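Local atomic coordinates of multi-copper Oxidase CueO (Ochrobactrum, PDB entry 6EVG), a protein that acts as a laccase-like multicopper oxidase, oxidising lignin model compounds and lignosulfonate, probably with electrons passed through bound copper to oxygen. Residues G65-L70 and L149-D154; L237-P242 and E280-L285; A342-L347 and S397-A402; R444-N449 and E471-F476. All coordinates share one frame; numbering follows the deposited sequence.

Contact 1. Residues G65-L70 and L149-D154; sequences GPLVRL and LMVVTD
Leu67 and Leu149 project from the same face of a parallel strand pair and cross at a slant, the CG of Leu67 resting 4.0 Å from the CB of Leu149. The CG of Leu67 is anti to the backbone N (chi1 -175°), on the side of its own carbonyl carbon, and beyond it both methyls reach Val151, CD2 of Leu67 approaching CG2 of Val151 to 3.9 Å. An alanine in place of Leu67 would probably open a gap beside CG2 of Val151 and CD1 of Leu149, which the two lost methyls now cover. On the other face Leu70 crosses Met150, its CD1 3.9 Å from the Met150 SD, while the Met150 CE turns back toward CG1 of Val68. Farther along, the aliphatic CG of Arg69 passes CG2 of Thr153 at 4.2 Å, and its guanidinium continues to a salt bridge with Glu30. Five backbone hydrogen bonds run from Pro66 O to Thr153 N, among them Val68 N to Leu149 O and Leu70 N to Val151 O, and the short strand segments run at 18° to each other. Strands 28-29 and 126-131 flank the pair, and Leu149 also touches Val174 of strand 170-178. Parallel neighbours inside a mixed sheet, with apolar side chains on both faces, are characteristic of the cupredoxin-like beta-sandwich of multicopper oxidases.

Contact 2. Residues L237-P242 and E280-L285; sequences LSDNRP and EATDLL
A type I beta turn, Leu237 to Asn240, ends the antiparallel pairing in which Ser238 grips the backbone of Asp283, where strand 233-237 ends beside strand 282-287. Ser238 N donates to Asp283 O at 2.8 Å. In return, Asp283 N points almost straight at Ser238 OG, 3.0 Å away; chi1 of 57° sets this hydroxyl between the serine's own N and carbonyl carbon. Leu237 and Leu284 form the last non-hydrogen-bonded pair, their CD2 and CD1 methyls 4.0 Å apart. Past the turn, Arg241 folds back on Asp239 and holds it side-on: NE reaches OD1, and NH2 of Arg241 forms a 2.7 Å salt bridge with OD2 of Asp239. Both oxygens use their syn lone pairs and lie close to the guanidinium plane. The backbone N of Arg241 meets the same OD1 from above the carboxylate plane, closing an Asx turn. The guanidinium, thus fixed, receives CG2 of Thr282 3.8 Å above one face, near its rim. At its edge NH2 of Arg241 makes a weak bond to Glu280 O, reinforced by a water linking Arg241 NH1 to the same oxygen; a second water joins Asp239 OD2 to Ala281 O. The carboxylate of Asp283 turns instead to Arg300. A type I turn and an overlapping Asx turn here carry the chain from strand 233-237 to strand 243-248, a connection between the two sheets of a cupredoxin-like sandwich.

Contact 3. Residues A342-L347 and S397-A402; sequences AENMKL and SGVEMA
The helix carrying Asn344 docks on the chain at Glu400 close to a copper site, Met401 having its side chain about 6 Å from a bound copper ion; the copper ligands are His434, Cys490 and His495. The Asn344 amide pairs with both backbone polar atoms of Glu400. Its OD1 accepts from Glu400 N at 3.1 Å, and its ND2 donates to Glu400 O at 3.0 Å. That oxygen lies close to the plane of the Asn344 amide, although ND2 stands well above the plane of the Glu400 carbonyl. A water also donates to Asn344 OD1, at 2.6 Å, and to Gly398 O. An alanine here would probably leave Glu400 N without its acceptor and this water without one of its two mates. The Val399 side chain crosses that of Asn344 at about a right angle, its CG1 3.7 Å from Asn344 OD1. One helical turn on, Leu347 has its CG anti to the backbone N (chi1 179°); its CD2 sits 3.4 Å from Gly398 C and also meets CG2 of Val399. Ser397 OG closes an ST turn by accepting from Val399 N and is also hydrogen-bonded to Ala394 O. Helix 191-196 packs on both segments through Met195, Ile191 and Leu194, while Val399 and Met401 rest on Val498, just beyond helix 493-497, and Ala402 bonds to Asp338 between strand 332-336 and helix 341-348.

Contact 4. Residues R444-N449 and E471-F476; sequences RILSLN and EILVHF
This is antiparallel strand pairing interrupted by a classic beta bulge, in which Leu446 and Ser447 together face Glu471; within the chain, strand 442-448 is the outermost of its sheet, next to strand 469-475. Before the bulge the pairing is regular: Arg444 and Leu473 exchange two backbone hydrogen bonds, the shorter from Leu473 N to Arg444 O at 2.8 Å. Ile445 then stands opposite Ile472, with CG1 of Ile445 4.3 Å from CG2 of Ile472. At Leu446 the backbone turns to a psi of -39°, bringing two successive N-H groups onto one acceptor. Leu446 N lies 2.8 Å from Glu471 O, and Ser447 N is 3.3 Å from the same oxygen, both from the same face of its carbonyl plane. Pairing resumes with Glu471 N donating to Ser447 O. In the bulge Leu446 points toward the neighbouring strand, and its CD2 comes to 3.9 Å from CB of Leu473. Ser447 OG lies alongside CB, CG and CD of Glu471, 3.3 Å from CG, and OE1 of that carboxylate forms a salt bridge with Arg332. Arg444, on the same face as Leu473, bends away to bond Asp322 O and Ser458 O and to make a cation-pi contact with Trp460. Sharing Glu471 O between two N-H groups lets the register slip by one residue while both stay hydrogen-bonded, and the charge of the Glu471 side chain is probably offset by its arginine partner.

How the contacts relate
Contact 1 is the core member, a buried parallel pair with apolar packing on both faces; the other three are partly buried. Contact 4 is likewise strand on strand, but antiparallel, at a sheet margin, and irregular in register. Contact 2 joins a strand to a turn through serine-backbone bonds and water, beside an ion pair internal to the turn; contact 3 joins a helix to an irregular segment chiefly through one side-chain amide and a leucine. No strand or helix serves two contacts. Contacts 1, 2 and 4 fall in three successive multicopper-oxidase regions, residues 397-402 sharing that of contact 4. The centre of contact 3 is about 39 Å from that of contact 1, across the middle of the chain.

Contact 1. Residues G65-L70 and L149-D154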
# COMPACT_ATOMS: atom_id res chain seq x y z
N GLY A 65 -4.56 7.62 -9.96
CA GLY A 65 -5.40 8.61 -9.32
C GLY A 65 -4.56 9.75 -8.81
O GLY A 65 -3.34 9.77 -8.93
N PRO A 66 -5.22 10.75 -8.22
CA PRO A 66 -4.51 11.90 -7.66
C PRO A 66 -3.74 11.54 -6.39
O PRO A 66 -4.00 10.53 -5.74
CB PRO A 66 -5.63 12.87 -7.33
CG PRO A 66 -6.80 11.97 -7.00
CD PRO A 66 -6.65 10.83 -7.98
N LEU A 67 -2.85 12.48 -6.01
CA LEU A 67 -2.31 12.54 -4.64
C LEU A 67 -3.10 13.61 -3.91
O LEU A 67 -3.05 14.79 -4.26
CB LEU A 67 -0.81 12.81 -4.65
CG LEU A 67 -0.17 12.77 -3.24
CD1 LEU A 67 1.21 12.20 -3.28
CD2 LEU A 67 -0.23 14.08 -2.53
N VAL A 68 -3.91 13.15 -2.96
CA VAL A 68 -4.73 14.01 -2.11
C VAL A 68 -3.89 14.41 -0.90
O VAL A 68 -3.37 13.56 -0.19
CB VAL A 68 -6.01 13.29 -1.66
CG1 VAL A 68 -6.84 14.18 -0.75
CG2 VAL A 68 -6.79 12.81 -2.85
N ARG A 69 -3.69 15.73 -0.69
CA ARG A 69 -2.91 16.21 0.45
C ARG A 69 -3.84 16.85 1.48
O ARG A 69 -4.60 17.78 1.12
CB ARG A 69 -1.86 17.18 -0.01
CG ARG A 69 -0.93 17.59 1.12
CD ARG A 69 0.41 18.10 0.59
NE ARG A 69 0.17 19.34 0.00
CZ ARG A 69 1.04 20.03 -0.80
NH1 ARG A 69 2.24 19.57 -1.14
NH2 ARG A 69 0.69 21.24 -1.21
N LEU A 70 -3.86 16.30 2.67
CA LEU A 70 -4.69 16.70 3.77
C LEU A 70 -3.87 17.18 4.93
O LEU A 70 -2.83 16.61 5.26
CB LEU A 70 -5.52 15.51 4.22
CG LEU A 70 -6.42 14.88 3.15
CD1 LEU A 70 -7.13 13.68 3.72
CD2 LEU A 70 -7.37 15.85 2.52
N LEU A 149 -3.39 8.28 -3.97
CA LEU A 149 -2.45 8.50 -2.88
C LEU A 149 -3.01 9.54 -1.93
O LEU A 149 -3.78 10.40 -2.34
CB LEU A 149 -1.08 8.93 -3.43
CG LEU A 149 -0.47 7.99 -4.43
CD1 LEU A 149 0.85 8.55 -4.95
CD2 LEU A 149 -0.28 6.59 -3.87
N MET A 150 -2.62 9.47 -0.65
CA MET A 150 -3.17 10.38 0.36
C MET A 150 -2.15 10.73 1.40
O MET A 150 -1.83 9.86 2.23
CB MET A 150 -4.43 9.73 0.98
CG MET A 150 -5.13 10.63 1.97
SD MET A 150 -6.77 10.00 2.47
CE MET A 150 -7.77 10.41 1.07
N VAL A 151 -1.60 11.93 1.34
CA VAL A 151 -0.64 12.41 2.31
C VAL A 151 -1.35 13.18 3.41
O VAL A 151 -2.16 14.07 3.12
CB VAL A 151 0.43 13.29 1.62
CG1 VAL A 151 1.27 14.03 2.66
CG2 VAL A 151 1.29 12.45 0.71
N VAL A 152 -1.05 12.84 4.67
CA VAL A 152 -1.41 13.67 5.81
C VAL A 152 -0.15 14.44 6.21
O VAL A 152 0.87 13.82 6.48
CB VAL A 152 -1.94 12.85 7.01
CG1 VAL A 152 -2.14 13.76 8.21
CG2 VAL A 152 -3.26 12.18 6.61
N THR A 153 -0.23 15.74 6.24
CA THR A 153 0.87 16.63 6.64
C THR A 153 0.50 17.42 7.86
O THR A 153 -0.64 17.83 8.01
CB THR A 153 1.31 17.52 5.50
OG1 THR A 153 2.48 18.23 5.95
CG2 THR A 153 0.24 18.44 5.02
N ASP A 154 1.52 17.73 8.66
CA ASP A 154 1.35 18.62 9.78
C ASP A 154 2.10 19.92 9.61
O ASP A 154 2.16 20.71 10.53
CB ASP A 154 1.78 17.96 11.13
CG ASP A 154 3.23 17.54 11.17
OD1 ASP A 154 3.99 17.93 10.25
OD2 ASP A 154 3.61 16.83 12.17

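Contact 2. Residues L237-P242 and E280-L285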
# COMPACT_ATOMS: atom_id res chain seq x y z
N LEU A 237 19.43 1.24 -6.00
CA LEU A 237 19.94 2.00 -7.13
C LEU A 237 21.14 1.27 -7.74
O LEU A 237 21.81 0.47 -7.08
CB LEU A 237 20.35 3.42 -6.68
CG LEU A 237 19.13 4.33 -6.39
CD1 LEU A 237 19.30 5.62 -5.66
CD2 LEU A 237 18.23 4.57 -7.56
N SER A 238 21.34 1.46 -9.03
CA SER A 238 22.31 0.70 -9.80
C SER A 238 23.75 0.95 -9.32
O SER A 238 24.62 0.10 -9.62
CB SER A 238 22.16 0.96 -11.28
OG SER A 238 22.27 2.30 -11.58
N ASP A 239 24.04 2.07 -8.68
CA ASP A 239 25.34 2.32 -8.08
C ASP A 239 25.33 2.11 -6.58
O ASP A 239 26.29 2.52 -5.88
CB ASP A 239 25.85 3.70 -8.45
CG ASP A 239 25.04 4.80 -7.93
OD1 ASP A 239 24.06 4.63 -7.15
OD2 ASP A 239 25.37 5.95 -8.37
N ASN A 240 24.31 1.45 -6.04
CA ASN A 240 24.27 1.10 -4.64
C ASN A 240 24.26 2.22 -3.67
O ASN A 240 24.50 2.01 -2.49
CB ASN A 240 25.36 0.06 -4.28
CG ASN A 240 25.23 -1.20 -5.10
OD1 ASN A 240 24.17 -1.86 -5.11
ND2 ASN A 240 26.30 -1.55 -5.79
N ARG A 241 23.91 3.43 -4.11
CA ARG A 241 23.87 4.53 -3.15
C ARG A 241 22.78 4.30 -2.13
O ARG A 241 21.75 3.68 -2.39
CB ARG A 241 23.76 5.88 -3.87
CG ARG A 241 22.42 6.13 -4.51
CD ARG A 241 22.38 7.48 -5.22
NE ARG A 241 23.19 7.42 -6.43
CZ ARG A 241 23.36 8.45 -7.21
NH1 ARG A 241 22.78 9.61 -6.90
NH2 ARG A 241 24.02 8.28 -8.32
N PRO A 242 22.98 4.81 -0.92
CA PRO A 242 22.04 4.49 0.15
C PRO A 242 20.66 5.12 -0.06
O PRO A 242 20.54 6.25 -0.58
CB PRO A 242 22.71 5.08 1.41
CG PRO A 242 23.78 5.88 0.95
CD PRO A 242 24.15 5.54 -0.42
N GLU A 280 25.42 12.18 -10.98
CA GLU A 280 25.43 10.99 -11.84
C GLU A 280 24.02 10.34 -12.00
O GLU A 280 23.31 10.17 -10.94
CB GLU A 280 26.38 9.95 -11.24
CG GLU A 280 27.82 10.44 -11.09
CD GLU A 280 28.50 10.80 -12.44
OE1 GLU A 280 28.04 10.30 -13.50
OE2 GLU A 280 29.49 11.58 -12.48
N ALA A 281 23.64 9.98 -13.28
CA ALA A 281 22.41 9.22 -13.54
C ALA A 281 22.47 7.85 -12.93
O ALA A 281 23.56 7.30 -12.77
CB ALA A 281 22.11 9.06 -15.00
N THR A 282 21.30 7.32 -12.53
CA THR A 282 21.28 6.03 -11.88
C THR A 282 19.94 5.40 -12.10
O THR A 282 18.93 6.10 -12.23
CB THR A 282 21.62 6.12 -10.38
OG1 THR A 282 21.71 4.81 -9.81
CG2 THR A 282 20.68 6.96 -9.62
N ASP A 283 19.93 4.07 -12.14
CA ASP A 283 18.68 3.31 -12.37
C ASP A 283 18.16 2.71 -11.07
O ASP A 283 18.92 2.22 -10.26
CB ASP A 283 18.93 2.20 -13.39
CG ASP A 283 19.30 2.75 -14.76
OD1 ASP A 283 18.78 3.76 -15.18
OD2 ASP A 283 20.18 2.14 -15.41
N LEU A 284 16.84 2.72 -10.92
CA LEU A 284 16.17 1.95 -9.85
C LEU A 284 15.90 0.57 -10.38
O LEU A 284 15.32 0.42 -11.46
CB LEU A 284 14.86 2.65 -9.46
CG LEU A 284 14.17 2.11 -8.23
CD1 LEU A 284 14.92 2.44 -6.94
CD2 LEU A 284 12.73 2.66 -8.13
N LEU A 285 16.36 -0.43 -9.63
CA LEU A 285 16.30 -1.83 -9.97
C LEU A 285 15.56 -2.62 -8.91
O LEU A 285 15.53 -2.20 -7.74
CB LEU A 285 17.71 -2.46 -10.06
CG LEU A 285 18.69 -1.68 -10.99
CD1 LEU A 285 20.07 -2.38 -10.93
CD2 LEU A 285 18.23 -1.66 -12.41
O HOH W 1 25.13 5.43 -11.57
O HOH W 2 23.07 11.56 -8.79

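Contact 3. Residues A342-L347 and S397-A402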
# COMPACT_ATOMS: atom_id res chain seq x y z
N ALA A 342 -2.90 -28.56 -0.12
CA ALA A 342 -3.28 -29.93 -0.45
C ALA A 342 -4.68 -29.97 -1.04
O ALA A 342 -4.93 -30.71 -2.02
CB ALA A 342 -3.15 -30.81 0.79
N GLU A 343 -5.59 -29.13 -0.51
CA GLU A 343 -6.97 -29.16 -1.02
C GLU A 343 -7.05 -28.45 -2.38
O GLU A 343 -7.73 -28.90 -3.28
CB GLU A 343 -7.89 -28.59 0.06
CG GLU A 343 -8.05 -29.50 1.32
CD GLU A 343 -8.74 -30.93 1.16
OE1 GLU A 343 -9.54 -31.18 0.22
OE2 GLU A 343 -8.51 -31.85 2.02
N ASN A 344 -6.39 -27.30 -2.53
CA ASN A 344 -6.39 -26.57 -3.80
C ASN A 344 -5.61 -27.29 -4.91
O ASN A 344 -6.00 -27.20 -6.07
CB ASN A 344 -5.85 -25.16 -3.59
CG ASN A 344 -6.78 -24.31 -2.73
OD1 ASN A 344 -8.02 -24.40 -2.84
ND2 ASN A 344 -6.18 -23.47 -1.91
N MET A 345 -4.52 -28.03 -4.61
CA MET A 345 -3.78 -28.77 -5.69
C MET A 345 -4.61 -29.91 -6.18
O MET A 345 -4.59 -30.28 -7.39
CB MET A 345 -2.39 -29.25 -5.19
CG MET A 345 -1.30 -28.18 -5.16
SD MET A 345 -0.69 -27.43 -6.72
CE MET A 345 0.10 -28.91 -7.34
N LYS A 346 -5.41 -30.48 -5.28
CA LYS A 346 -6.32 -31.54 -5.68
C LYS A 346 -7.33 -30.99 -6.70
O LYS A 346 -7.61 -31.65 -7.68
CB LYS A 346 -7.06 -32.06 -4.47
CG LYS A 346 -7.98 -33.18 -4.81
CD LYS A 346 -8.48 -33.84 -3.56
CE LYS A 346 -9.52 -34.89 -3.95
NZ LYS A 346 -10.05 -35.60 -2.80
N LEU A 347 -7.79 -29.78 -6.49
CA LEU A 347 -8.69 -29.11 -7.41
C LEU A 347 -8.04 -28.93 -8.74
O LEU A 347 -8.62 -29.24 -9.75
CB LEU A 347 -9.10 -27.76 -6.79
CG LEU A 347 -10.02 -26.85 -7.55
CD1 LEU A 347 -11.40 -27.50 -7.76
CD2 LEU A 347 -10.10 -25.56 -6.74
N SER A 397 -14.14 -20.31 -8.47
CA SER A 397 -13.04 -21.21 -8.82
C SER A 397 -13.01 -22.49 -8.01
O SER A 397 -12.32 -23.44 -8.42
CB SER A 397 -11.72 -20.46 -8.64
OG SER A 397 -11.46 -20.18 -7.28
N GLY A 398 -13.57 -22.45 -6.81
CA GLY A 398 -13.33 -23.55 -5.84
C GLY A 398 -12.12 -23.43 -4.98
O GLY A 398 -12.00 -24.18 -4.01
N VAL A 399 -11.22 -22.49 -5.29
CA VAL A 399 -10.04 -22.31 -4.47
C VAL A 399 -10.45 -21.61 -3.20
O VAL A 399 -11.22 -20.62 -3.24
CB VAL A 399 -9.01 -21.43 -5.25
CG1 VAL A 399 -7.85 -21.05 -4.39
CG2 VAL A 399 -8.58 -22.11 -6.55
N GLU A 400 -9.93 -22.04 -2.06
CA GLU A 400 -10.19 -21.42 -0.78
C GLU A 400 -8.92 -21.33 0.03
O GLU A 400 -8.09 -22.25 0.00
CB GLU A 400 -11.27 -22.17 0.03
CG GLU A 400 -12.64 -22.35 -0.66
CD GLU A 400 -13.64 -23.15 0.19
OE1 GLU A 400 -13.27 -23.74 1.22
OE2 GLU A 400 -14.79 -23.29 -0.21
N MET A 401 -8.78 -20.26 0.80
CA MET A 401 -7.69 -20.07 1.75
C MET A 401 -8.27 -19.44 3.00
O MET A 401 -9.47 -19.03 3.04
CB MET A 401 -6.60 -19.17 1.13
CG MET A 401 -5.95 -19.78 -0.04
SD MET A 401 -4.61 -18.73 -0.66
CE MET A 401 -4.17 -19.63 -2.08
N ALA A 402 -7.47 -19.28 4.02
CA ALA A 402 -7.93 -18.73 5.29
C ALA A 402 -6.81 -18.03 6.00
O ALA A 402 -5.62 -18.38 5.87
CB ALA A 402 -8.48 -19.82 6.22
O HOH W 3 -10.28 -25.72 -2.44

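Contact 4. Residues R444-N449 and E471-F476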
# COMPACT_ATOMS: atom_id res chain seq x y z
N ARG A 444 3.17 -2.20 15.83
CA ARG A 444 4.63 -2.19 15.89
C ARG A 444 5.13 -3.59 15.70
O ARG A 444 4.65 -4.51 16.40
CB ARG A 444 5.15 -1.64 17.23
CG ARG A 444 4.61 -0.30 17.66
CD ARG A 444 5.05 0.86 16.78
NE ARG A 444 6.50 1.09 16.78
CZ ARG A 444 7.17 1.66 17.78
NH1 ARG A 444 6.60 2.09 18.88
NH2 ARG A 444 8.50 1.85 17.62
N ILE A 445 6.09 -3.82 14.83
CA ILE A 445 6.69 -5.14 14.68
C ILE A 445 7.64 -5.35 15.89
O ILE A 445 8.54 -4.56 16.15
CB ILE A 445 7.45 -5.28 13.37
CG1 ILE A 445 6.51 -5.10 12.18
CG2 ILE A 445 8.19 -6.60 13.33
CD1 ILE A 445 7.18 -5.03 10.84
N LEU A 446 7.39 -6.42 16.62
CA LEU A 446 8.26 -6.84 17.75
C LEU A 446 9.37 -7.73 17.34
O LEU A 446 10.50 -7.60 17.86
CB LEU A 446 7.41 -7.54 18.83
CG LEU A 446 6.30 -6.75 19.44
CD1 LEU A 446 5.49 -7.63 20.37
CD2 LEU A 446 6.74 -5.50 20.16
N SER A 447 9.15 -8.64 16.44
CA SER A 447 10.15 -9.62 16.02
C SER A 447 9.81 -10.17 14.65
O SER A 447 8.61 -10.29 14.31
CB SER A 447 10.29 -10.74 17.04
OG SER A 447 9.19 -11.61 17.06
N LEU A 448 10.83 -10.53 13.91
CA LEU A 448 10.74 -11.21 12.62
C LEU A 448 11.68 -12.40 12.73
O LEU A 448 12.89 -12.24 12.87
CB LEU A 448 11.19 -10.28 11.49
CG LEU A 448 10.37 -8.99 11.33
CD1 LEU A 448 11.09 -8.00 10.45
CD2 LEU A 448 8.99 -9.29 10.81
N ASN A 449 11.14 -13.61 12.70
CA ASN A 449 11.96 -14.82 12.82
C ASN A 449 12.87 -14.77 14.05
O ASN A 449 14.05 -15.21 13.97
CB ASN A 449 12.65 -15.16 11.52
CG ASN A 449 11.66 -15.51 10.47
OD1 ASN A 449 10.78 -16.38 10.66
ND2 ASN A 449 11.71 -14.75 9.37
N GLU A 471 6.01 -11.41 15.20
CA GLU A 471 5.18 -10.97 16.32
C GLU A 471 4.94 -9.49 16.20
O GLU A 471 5.89 -8.72 15.96
CB GLU A 471 5.85 -11.20 17.70
CG GLU A 471 6.21 -12.64 18.01
CD GLU A 471 7.07 -12.81 19.23
OE1 GLU A 471 6.98 -12.00 20.13
OE2 GLU A 471 7.69 -13.89 19.36
N ILE A 472 3.68 -9.07 16.33
CA ILE A 472 3.32 -7.64 16.21
C ILE A 472 2.53 -7.22 17.42
O ILE A 472 1.79 -8.02 18.01
CB ILE A 472 2.59 -7.31 14.89
CG1 ILE A 472 1.22 -8.01 14.82
CG2 ILE A 472 3.46 -7.67 13.71
CD1 ILE A 472 0.36 -7.55 13.64
N LEU A 473 2.65 -5.95 17.78
CA LEU A 473 1.97 -5.30 18.90
C LEU A 473 0.91 -4.39 18.27
O LEU A 473 1.27 -3.38 17.65
CB LEU A 473 2.94 -4.57 19.80
CG LEU A 473 2.31 -3.78 20.95
CD1 LEU A 473 1.61 -4.73 21.96
CD2 LEU A 473 3.36 -2.94 21.66
N VAL A 474 -0.36 -4.75 18.39
CA VAL A 474 -1.48 -4.04 17.72
C VAL A 474 -2.20 -3.14 18.70
O VAL A 474 -2.49 -3.56 19.85
CB VAL A 474 -2.47 -5.06 17.15
CG1 VAL A 474 -3.54 -4.36 16.32
CG2 VAL A 474 -1.80 -6.16 16.35
N HIS A 475 -2.51 -1.92 18.26
CA HIS A 475 -3.27 -0.96 19.01
C HIS A 475 -4.61 -0.72 18.31
O HIS A 475 -4.64 -0.26 17.17
CB HIS A 475 -2.50 0.35 19.16
CG HIS A 475 -3.10 1.31 20.13
ND1 HIS A 475 -2.97 2.65 19.99
CD2 HIS A 475 -3.81 1.10 21.26
CE1 HIS A 475 -3.57 3.25 21.00
NE2 HIS A 475 -4.06 2.32 21.81
N PHE A 476 -5.71 -1.04 19.00
CA PHE A 476 -7.07 -0.99 18.42
C PHE A 476 -7.70 0.35 18.71
O PHE A 476 -8.64 0.46 19.51
CB PHE A 476 -7.90 -2.14 18.95
CG PHE A 476 -7.44 -3.46 18.44
CD1 PHE A 476 -7.84 -3.92 17.19
CD2 PHE A 476 -6.55 -4.24 19.18
CE1 PHE A 476 -7.40 -5.12 16.73
CE2 PHE A 476 -6.13 -5.43 18.67
CZ PHE A 476 -6.52 -5.88 17.46